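Local coordinates for caspase recruitment domain-containing protein 19 (Homo sapiens, PDB 4FH0) that associates with BCL10 through CARD-CARD interaction and takes part in inhibiting BCL10-induced activation of NF-kappa-B, at residues Asp30-Gln35 against Gln79-Ala84. The protein carries 2 engineered substitutions. Sequence-based numbering, arbitrary orientation.
Sequences DRIILQ and QEFYRA
Ala84 sets its methyl between Ile32 and Gln35, one turn of helix 26-37 apart, and within these two segments the backbones come nearest at Ile32 and Ala84, whose CA atoms are 5.4 Å apart. The Ala84 CB lies 3.8 Å from Gln35 CG and 3.9 Å from Ile32 CG2. The gamma methyl of Ile32, anti to its own backbone N, also reaches Phe81, with CG2 4.0 Å from ring atom CE1 in an oblique approach. Phe81 also touches Leu11 and Leu18 of helix 7-18, and Ile32 touches Leu85, which extends the buried apolar packing. Toward solvent the packing is loose. In Gln35 a chi2 of 65° turns CD and bends the chain. Its NE2 stands 4.1 Å from Arg83 NH1, two donor groups merely adjacent, with amide and guanidinium planes 88° apart. The amide is instead held through OE1, which is hydrogen-bonded to His88 NE2, and Arg83 makes a long salt bridge to Glu80 within its own helix. The axes of segments 30-35 and 79-84 approach to 9.4 Å, their N-to-C directions 133° apart. Helices 26-37 and 75-88 pack here as part of the all-helical bundle of a caspase recruitment domain, a death-fold module.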
# COMPACT_ATOMS: atom_id res chain seq x y z
N ASP A 30 -0.63 5.70 6.78
CA ASP A 30 -0.49 5.15 8.12
C ASP A 30 -1.62 4.18 8.43
O ASP A 30 -1.38 3.13 9.03
CB ASP A 30 -0.46 6.28 9.14
CG ASP A 30 0.75 7.17 8.98
OD1 ASP A 30 1.69 6.83 8.20
OD2 ASP A 30 0.74 8.23 9.64
N ARG A 31 -2.84 4.53 8.03
CA ARG A 31 -3.98 3.65 8.29
C ARG A 31 -3.92 2.38 7.45
O ARG A 31 -4.33 1.32 7.91
CB ARG A 31 -5.28 4.38 8.04
CG ARG A 31 -5.51 5.46 9.06
CD ARG A 31 -6.69 6.28 8.72
NE ARG A 31 -6.97 7.24 9.78
CZ ARG A 31 -7.66 8.36 9.61
NH1 ARG A 31 -8.13 8.71 8.42
NH2 ARG A 31 -7.86 9.15 10.64
N ILE A 32 -3.43 2.48 6.21
CA ILE A 32 -3.25 1.32 5.37
C ILE A 32 -2.24 0.37 6.01
O ILE A 32 -2.45 -0.85 6.04
CB ILE A 32 -2.80 1.76 3.97
CG1 ILE A 32 -3.99 2.43 3.25
CG2 ILE A 32 -2.30 0.58 3.16
CD1 ILE A 32 -3.62 3.19 1.98
N ILE A 33 -1.14 0.91 6.52
CA ILE A 33 -0.12 0.10 7.16
C ILE A 33 -0.72 -0.62 8.36
O ILE A 33 -0.49 -1.82 8.58
CB ILE A 33 1.07 0.95 7.56
CG1 ILE A 33 1.88 1.27 6.30
CG2 ILE A 33 1.95 0.24 8.59
CD1 ILE A 33 2.80 2.43 6.49
N LEU A 34 -1.52 0.09 9.15
CA LEU A 34 -2.16 -0.54 10.30
C LEU A 34 -3.11 -1.66 9.88
O LEU A 34 -3.13 -2.72 10.49
CB LEU A 34 -2.87 0.49 11.14
CG LEU A 34 -1.85 1.33 11.90
CD1 LEU A 34 -2.57 2.38 12.68
CD2 LEU A 34 -1.01 0.46 12.82
N GLN A 35 -3.85 -1.44 8.81
CA GLN A 35 -4.74 -2.46 8.28
C GLN A 35 -3.97 -3.72 7.89
O GLN A 35 -4.44 -4.83 8.09
CB GLN A 35 -5.45 -1.91 7.05
CG GLN A 35 -6.62 -2.72 6.63
CD GLN A 35 -7.69 -2.67 7.69
OE1 GLN A 35 -7.98 -1.62 8.27
NE2 GLN A 35 -8.25 -3.81 7.97
N GLN A 79 -3.59 -8.40 -2.86
CA GLN A 79 -5.03 -8.36 -2.65
C GLN A 79 -5.40 -7.61 -1.37
O GLN A 79 -6.30 -6.76 -1.37
CB GLN A 79 -5.58 -9.78 -2.62
CG GLN A 79 -7.08 -9.81 -2.40
CD GLN A 79 -7.70 -11.19 -2.61
OE1 GLN A 79 -7.02 -12.21 -2.67
NE2 GLN A 79 -9.02 -11.22 -2.74
N GLU A 80 -4.70 -7.91 -0.28
CA GLU A 80 -4.97 -7.24 0.98
C GLU A 80 -4.68 -5.76 0.88
O GLU A 80 -5.39 -4.95 1.47
CB GLU A 80 -4.18 -7.89 2.12
CG GLU A 80 -4.59 -9.33 2.39
CD GLU A 80 -6.04 -9.47 2.86
OE1 GLU A 80 -6.59 -8.53 3.46
OE2 GLU A 80 -6.62 -10.54 2.62
N PHE A 81 -3.63 -5.38 0.15
CA PHE A 81 -3.36 -3.97 -0.04
C PHE A 81 -4.55 -3.28 -0.71
O PHE A 81 -4.95 -2.20 -0.30
CB PHE A 81 -2.09 -3.75 -0.87
CG PHE A 81 -1.90 -2.32 -1.24
CD1 PHE A 81 -1.40 -1.42 -0.32
CD2 PHE A 81 -2.24 -1.87 -2.50
CE1 PHE A 81 -1.24 -0.07 -0.67
CE2 PHE A 81 -2.12 -0.54 -2.82
CZ PHE A 81 -1.61 0.36 -1.91
N TYR A 82 -5.12 -3.88 -1.76
CA TYR A 82 -6.25 -3.25 -2.43
C TYR A 82 -7.44 -3.11 -1.50
O TYR A 82 -8.15 -2.12 -1.57
CB TYR A 82 -6.64 -3.98 -3.71
CG TYR A 82 -5.74 -3.56 -4.87
CD1 TYR A 82 -4.60 -4.28 -5.20
CD2 TYR A 82 -6.02 -2.43 -5.60
CE1 TYR A 82 -3.78 -3.87 -6.23
CE2 TYR A 82 -5.21 -2.03 -6.65
CZ TYR A 82 -4.09 -2.73 -6.96
OH TYR A 82 -3.25 -2.32 -7.98
N ARG A 83 -7.66 -4.09 -0.64
CA ARG A 83 -8.74 -3.96 0.32
C ARG A 83 -8.46 -2.80 1.28
O ARG A 83 -9.34 -1.99 1.58
CB ARG A 83 -8.98 -5.25 1.08
CG ARG A 83 -10.04 -5.04 2.18
CD ARG A 83 -10.63 -6.34 2.65
NE ARG A 83 -11.39 -6.22 3.90
CZ ARG A 83 -10.84 -6.35 5.11
NH1 ARG A 83 -9.54 -6.59 5.23
NH2 ARG A 83 -11.59 -6.25 6.19
N ALA A 84 -7.22 -2.69 1.75
CA ALA A 84 -6.86 -1.62 2.67
C ALA A 84 -7.01 -0.25 2.01
O ALA A 84 -7.41 0.74 2.64
CB ALA A 84 -5.42 -1.82 3.17